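Local coordinates for protein phosphoserine aminotransferase (Bacillus alcalophilus, PDB 1W23) that catalyses the reversible, pyridoxal-5'-phosphate-dependent transfer of an amino group between glutamate and 3-phosphohydroxypyruvate, the phosphoserine-forming step of serine biosynthesis, at residues T99-S103 with T148-Y154; Q311-A316 with L352-F356. All blocks are in the same frame, centred on the assembly; numbering follows the deposited sequence.

Contact 1 of 2, residues T99-S103 with T148-Y154; sequences TGSWS and TSNNTIY. With PLP (pyridoxal-5'-phosphate), chain J.
Gly100 (phi/psi 176/-169) N-caps the helix opening at Ser101, its CA 5.5 Å from Asn151 CA; a CB would crowd Asn151 and Tyr154. The facing segment leaves its strand at Thr148, kinks at Ser149 (-64/-37), extends through Asn150 and Asn151, turns helical at 152-154. Thr99 OG1 donates to Asn151 OD1 (2.7 Å) and accepts from water 1 (2.7 Å), which accepts from Thr148 N (3.0 Å). Ser103 OG accepts from Thr99 N (3.1 Å) and hydrogen-bonds Thr148 OG1 (2.8 Å); water 2, 2.8 Å from Thr148 OG1, donates weakly to Trp102 O (3.0 Å). Water 3 accepts from Ser103 N and donates to Asn151 OD1 (both 2.9 Å); Asn151 ND2 bonds Thr156 OG1. Thr152 OG1 hydrogen-bonds PLP O3 (2.6 Å) and Ser175 OG; Trp102 (chi1 m) lays an indole face over PLP beside Ile153, CG 3.5 Å from PLP C2. This side of a fold-type I PLP pocket, completed partly by Asn237 and Thr238 of the second subunit, forms where parallel strands 93-98 and 142-148 end and helix 101-111 begins.

Contact 2 of 2, residues Q311-A316 with L352-F356; sequences QFLAKA and LMIQF
Phe312 and Phe356, each with 93 Å² covered, and Leu352, with 73 Å², carry this meeting of two regular helices. The axes of 311-316 and 352-356 approach to 11.0 Å, with N-to-C directions 129° apart, so the helices run roughly against each other, steeply inclined. Phe312 CA lies 7.0 Å from Phe356 CA, and one turn on, Ala316 CA is 7.3 Å from Leu352 CA. Both phenylalanines adopt chi1 t. Phe356 points toward the partner helix and lays its ring over the backbone: Phe312 CA sits 4.0 Å from the ring centroid, 21° off the normal, a CH-pi contact. The Phe312 ring then presents its edge to the Phe356 face, a T-shaped pair with centroids 5.5 Å apart and planes at 77°. Phenylalanine suits both places: its bulk spans the gap between the axes, and its flat face can receive a CA-H and a ring edge. Phe312 CE1 also meets Leu352 CD2 and Phe312 CZ meets Met353 CG, both at 3.8 Å. Leu352 (chi1 t, chi2 near 91°) brings CD2 to 3.6 Å from Ala316 CB, the small methyl letting the branched side chain come close to the helix. At the solvent side the aliphatic part of Lys315 brings CG to 4.2 Å from Leu352 CD1, while its NZ forms a salt bridge with Glu318; Gln311 CB touches the Phe356 ring edge. No hydrogen bond crosses the interface: it is an apolar helix-helix packing, joining helix 306-318 to C-terminal helix 343-359 in the small C-terminal domain of a fold-type I aminotransferase.

From the N terminus, the chain first reaches contact 1, where 148-154 returns to 99-103 after a 44-residue excursion through the rest of helix 101-111, edge strand 115-121 and then strand 142-148. That closure links the C-terminal ends of two adjacent strands in the seven-stranded sheet of the cofactor-binding domain. Much later, contact 2 closes a 35-residue loop that passes through strands 321-322 and 333-336 before helix 343-359 comes back against helix 306-318. The loops therefore follow in series, neither nesting nor crossing. Their centres are 26 Å apart and their nearest atoms about 12 Å, so they do not touch: contact 1 borders the cofactor, contact 2 lies peripherally, away from it.

Contact 1 of 2, residues T99-S103 with T148-Y154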
loop_
_atom_site.group_PDB
_atom_site.type_symbol
_atom_site.label_atom_id
_atom_site.label_comp_id
_atom_site.label_asym_id
_atom_site.label_seq_id
_atom_site.Cartn_x
_atom_site.Cartn_y
_atom_site.Cartn_z
ATOM N N THR A 99 19.114 -11.510 15.081
ATOM C CA THR A 99 18.654 -11.265 16.428
ATOM C C THR A 99 17.191 -11.613 16.619
ATOM O O THR A 99 16.621 -11.367 17.689
ATOM C CB THR A 99 18.946 -9.838 16.905
ATOM O OG1 THR A 99 18.568 -8.876 15.873
ATOM C CG2 THR A 99 20.433 -9.620 17.169
ATOM N N GLY A 100 16.534 -12.216 15.628
ATOM C CA GLY A 100 15.189 -12.732 15.767
ATOM C C GLY A 100 14.678 -13.274 14.466
ATOM O O GLY A 100 15.422 -13.465 13.495
ATOM N N SER A 101 13.388 -13.551 14.425
ATOM C CA SER A 101 12.731 -14.114 13.267
ATOM C C SER A 101 12.714 -13.136 12.101
ATOM O O SER A 101 12.911 -13.526 10.936
ATOM C CB SER A 101 11.243 -14.526 13.674
ATOM O OG SER A 101 10.497 -14.785 12.491
ATOM N N TRP A 102 12.464 -11.841 12.367
ATOM C CA TRP A 102 12.495 -10.867 11.284
ATOM C C TRP A 102 13.874 -10.780 10.666
ATOM O O TRP A 102 13.980 -10.574 9.433
ATOM C CB TRP A 102 11.977 -9.482 11.763
ATOM C CG TRP A 102 10.481 -9.571 12.061
ATOM C CD1 TRP A 102 9.864 -9.403 13.259
ATOM C CD2 TRP A 102 9.455 -9.893 11.116
ATOM N NE1 TRP A 102 8.524 -9.575 13.118
ATOM C CE2 TRP A 102 8.231 -9.876 11.817
ATOM C CE3 TRP A 102 9.420 -10.167 9.738
ATOM C CZ2 TRP A 102 7.024 -10.143 11.185
ATOM C CZ3 TRP A 102 8.225 -10.432 9.112
ATOM C CH2 TRP A 102 7.045 -10.411 9.856
ATOM N N SER A 103 14.951 -10.940 11.433
ATOM C CA SER A 103 16.282 -10.987 10.831
ATOM C C SER A 103 16.406 -12.176 9.858
ATOM O O SER A 103 16.969 -12.071 8.774
ATOM C CB SER A 103 17.369 -11.152 11.882
ATOM O OG SER A 103 17.325 -10.179 12.926
ATOM N N THR A 148 18.528 -5.787 12.592
ATOM C CA THR A 148 17.133 -5.573 12.936
ATOM C C THR A 148 17.150 -4.865 14.295
ATOM O O THR A 148 17.565 -5.476 15.309
ATOM C CB THR A 148 16.368 -6.889 13.036
ATOM O OG1 THR A 148 16.649 -7.693 11.873
ATOM C CG2 THR A 148 14.887 -6.636 13.207
ATOM N N SER A 149 16.832 -3.573 14.337
ATOM C CA SER A 149 17.062 -2.808 15.586
ATOM C C SER A 149 16.232 -3.269 16.758
ATOM O O SER A 149 16.712 -3.308 17.887
ATOM C CB SER A 149 16.805 -1.313 15.301
ATOM O OG SER A 149 15.515 -1.133 14.768
ATOM N N ASN A 150 14.983 -3.658 16.494
ATOM C CA ASN A 150 14.049 -4.121 17.502
ATOM C C ASN A 150 13.436 -5.422 16.958
ATOM O O ASN A 150 12.830 -5.451 15.875
ATOM C CB ASN A 150 13.001 -3.036 17.824
ATOM C CG ASN A 150 12.142 -3.446 19.025
ATOM O OD1 ASN A 150 12.611 -3.265 20.176
ATOM N ND2 ASN A 150 10.973 -4.002 18.749
ATOM N N ASN A 151 13.661 -6.481 17.707
ATOM C CA ASN A 151 13.262 -7.826 17.304
ATOM C C ASN A 151 11.881 -8.097 17.883
ATOM O O ASN A 151 11.702 -8.534 19.029
ATOM C CB ASN A 151 14.289 -8.842 17.790
ATOM C CG ASN A 151 15.651 -8.428 17.246
ATOM O OD1 ASN A 151 15.918 -8.630 16.060
ATOM N ND2 ASN A 151 16.488 -7.862 18.087
ATOM N N THR A 152 10.870 -7.752 17.069
ATOM C CA THR A 152 9.483 -7.584 17.531
ATOM C C THR A 152 8.937 -8.830 18.208
ATOM O O THR A 152 8.102 -8.727 19.126
ATOM C CB THR A 152 8.599 -7.233 16.289
ATOM O OG1 THR A 152 9.389 -6.395 15.427
ATOM C CG2 THR A 152 7.313 -6.521 16.691
ATOM N N ILE A 153 9.310 -10.014 17.693
ATOM C CA ILE A 153 8.785 -11.276 18.226
ATOM C C ILE A 153 9.407 -11.692 19.525
ATOM O O ILE A 153 8.761 -12.303 20.402
ATOM C CB ILE A 153 8.886 -12.379 17.140
ATOM C CG1 ILE A 153 7.848 -12.084 16.043
ATOM C CG2 ILE A 153 8.738 -13.776 17.724
ATOM C CD1 ILE A 153 8.032 -12.802 14.726
ATOM N N TYR A 154 10.698 -11.388 19.681
ATOM C CA TYR A 154 11.510 -11.821 20.838
ATOM C C TYR A 154 11.627 -10.769 21.919
ATOM O O TYR A 154 12.021 -11.101 23.052
ATOM C CB TYR A 154 12.900 -12.291 20.350
ATOM C CG TYR A 154 12.743 -13.643 19.660
ATOM C CD1 TYR A 154 12.608 -13.743 18.304
ATOM C CD2 TYR A 154 12.674 -14.786 20.406
ATOM C CE1 TYR A 154 12.426 -14.989 17.691
ATOM C CE2 TYR A 154 12.507 -16.030 19.801
ATOM C CZ TYR A 154 12.394 -16.109 18.439
ATOM O OH TYR A 154 12.206 -17.352 17.823
HETATM N N1 PLP J . 10.330 -6.372 10.304
HETATM C C2 PLP J . 9.931 -6.171 11.615
HETATM C C2A PLP J . 11.000 -5.872 12.599
HETATM C C3 PLP J . 8.586 -6.241 11.943
HETATM O O3 PLP J . 8.206 -6.026 13.182
HETATM C C4 PLP J . 7.613 -6.547 10.922
HETATM C C4A PLP J . 6.170 -6.549 11.281
HETATM C C5 PLP J . 8.063 -6.730 9.604
HETATM C C6 PLP J . 9.420 -6.661 9.335
HETATM C C5A PLP J . 7.137 -7.079 8.475
HETATM O O4P PLP J . 6.460 -5.848 8.024
HETATM P P PLP J . 5.329 -5.953 6.851
HETATM O O1P PLP J . 4.233 -6.819 7.390
HETATM O O2P PLP J . 6.009 -6.569 5.638
HETATM O O3P PLP J . 4.985 -4.486 6.644
HETATM O O HOH W 1 20.247 -7.740 14.068
HETATM O O HOH W 2 14.854 -7.701 9.777
HETATM O O HOH W 3 14.366 -10.078 14.134
#

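Contact 2 of 2, residues Q311-A316 with L352-F356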
loop_
_atom_site.group_PDB
_atom_site.type_symbol
_atom_site.label_atom_id
_atom_site.label_comp_id
_atom_site.label_asym_id
_atom_site.label_seq_id
_atom_site.Cartn_x
_atom_site.Cartn_y
_atom_site.Cartn_z
ATOM N N GLN A 311 -4.626 -19.135 31.077
ATOM C CA GLN A 311 -5.543 -18.552 32.028
ATOM C C GLN A 311 -5.329 -17.050 32.115
ATOM O O GLN A 311 -6.310 -16.270 32.144
ATOM C CB GLN A 311 -5.371 -19.227 33.385
ATOM C CG GLN A 311 -5.876 -20.658 33.414
ATOM C CD GLN A 311 -5.330 -21.419 34.625
ATOM O OE1 GLN A 311 -4.717 -20.872 35.536
ATOM N NE2 GLN A 311 -5.585 -22.726 34.573
ATOM N N PHE A 312 -4.072 -16.620 32.161
ATOM C CA PHE A 312 -3.766 -15.161 32.190
ATOM C C PHE A 312 -4.279 -14.476 30.956
ATOM O O PHE A 312 -4.902 -13.430 31.026
ATOM C CB PHE A 312 -2.232 -15.012 32.355
ATOM C CG PHE A 312 -1.808 -13.561 32.239
ATOM C CD1 PHE A 312 -2.020 -12.658 33.250
ATOM C CD2 PHE A 312 -1.204 -13.129 31.084
ATOM C CE1 PHE A 312 -1.642 -11.315 33.092
ATOM C CE2 PHE A 312 -0.849 -11.804 30.944
ATOM C CZ PHE A 312 -1.075 -10.887 31.934
ATOM N N LEU A 313 -3.974 -15.040 29.771
ATOM C CA LEU A 313 -4.380 -14.384 28.519
ATOM C C LEU A 313 -5.901 -14.334 28.400
ATOM O O LEU A 313 -6.483 -13.363 27.900
ATOM C CB LEU A 313 -3.737 -15.066 27.318
ATOM C CG LEU A 313 -2.221 -14.815 27.197
ATOM C CD1 LEU A 313 -1.624 -15.762 26.173
ATOM C CD2 LEU A 313 -1.945 -13.351 26.856
ATOM N N ALA A 314 -6.602 -15.372 28.903
ATOM C CA ALA A 314 -8.057 -15.358 28.891
ATOM C C ALA A 314 -8.618 -14.289 29.829
ATOM O O ALA A 314 -9.578 -13.613 29.463
ATOM C CB ALA A 314 -8.628 -16.750 29.246
ATOM N N LYS A 315 -8.014 -14.129 30.973
ATOM C CA LYS A 315 -8.459 -13.102 31.907
ATOM C C LYS A 315 -8.205 -11.741 31.312
ATOM O O LYS A 315 -9.030 -10.821 31.408
ATOM C CB LYS A 315 -7.723 -13.269 33.249
ATOM C CG LYS A 315 -8.128 -12.280 34.303
ATOM C CD LYS A 315 -9.557 -12.486 34.714
ATOM C CE LYS A 315 -9.878 -11.511 35.829
ATOM N NZ LYS A 315 -11.342 -11.510 36.126
ATOM N N ALA A 316 -7.040 -11.556 30.697
ATOM C CA ALA A 316 -6.710 -10.271 30.072
ATOM C C ALA A 316 -7.762 -9.934 29.013
ATOM O O ALA A 316 -8.269 -8.813 28.949
ATOM C CB ALA A 316 -5.317 -10.344 29.475
ATOM N N LEU A 352 -3.594 -5.760 36.413
ATOM C CA LEU A 352 -4.053 -7.087 36.022
ATOM C C LEU A 352 -3.048 -8.138 36.440
ATOM O O LEU A 352 -3.405 -9.192 36.989
ATOM C CB LEU A 352 -4.236 -7.114 34.500
ATOM C CG LEU A 352 -4.586 -8.451 33.848
ATOM C CD1 LEU A 352 -6.085 -8.655 33.750
ATOM C CD2 LEU A 352 -4.127 -8.569 32.399
ATOM N N MET A 353 -1.782 -7.879 36.135
ATOM C CA MET A 353 -0.720 -8.835 36.432
ATOM C C MET A 353 -0.581 -9.096 37.934
ATOM O O MET A 353 -0.389 -10.252 38.386
ATOM C CB MET A 353 0.613 -8.377 35.841
ATOM C CG MET A 353 0.639 -8.477 34.317
ATOM S SD MET A 353 2.054 -7.741 33.502
ATOM C CE MET A 353 3.359 -8.959 33.879
ATOM N N ILE A 354 -0.644 -8.048 38.738
ATOM C CA ILE A 354 -0.518 -8.203 40.195
ATOM C C ILE A 354 -1.696 -8.995 40.725
ATOM O O ILE A 354 -1.542 -9.925 41.515
ATOM C CB ILE A 354 -0.364 -6.840 40.881
ATOM C CG1 ILE A 354 0.981 -6.210 40.537
ATOM C CG2 ILE A 354 -0.538 -6.983 42.416
ATOM C CD1 ILE A 354 1.117 -4.781 40.950
ATOM N N GLN A 355 -2.900 -8.636 40.289
ATOM C CA GLN A 355 -4.093 -9.323 40.775
ATOM C C GLN A 355 -4.091 -10.788 40.368
ATOM O O GLN A 355 -4.433 -11.667 41.179
ATOM C CB GLN A 355 -5.362 -8.579 40.300
ATOM C CG GLN A 355 -6.686 -9.247 40.722
ATOM C CD GLN A 355 -7.930 -8.609 40.103
ATOM O OE1 GLN A 355 -8.126 -7.389 40.033
ATOM N NE2 GLN A 355 -8.816 -9.430 39.569
ATOM N N PHE A 356 -3.687 -11.081 39.144
ATOM C CA PHE A 356 -3.701 -12.497 38.686
ATOM C C PHE A 356 -2.721 -13.306 39.511
ATOM O O PHE A 356 -3.007 -14.434 39.920
ATOM C CB PHE A 356 -3.395 -12.543 37.180
ATOM C CG PHE A 356 -3.567 -13.934 36.616
ATOM C CD1 PHE A 356 -4.816 -14.350 36.181
ATOM C CD2 PHE A 356 -2.485 -14.788 36.569
ATOM C CE1 PHE A 356 -4.954 -15.656 35.747
ATOM C CE2 PHE A 356 -2.629 -16.090 36.103
ATOM C CZ PHE A 356 -3.859 -16.527 35.689
#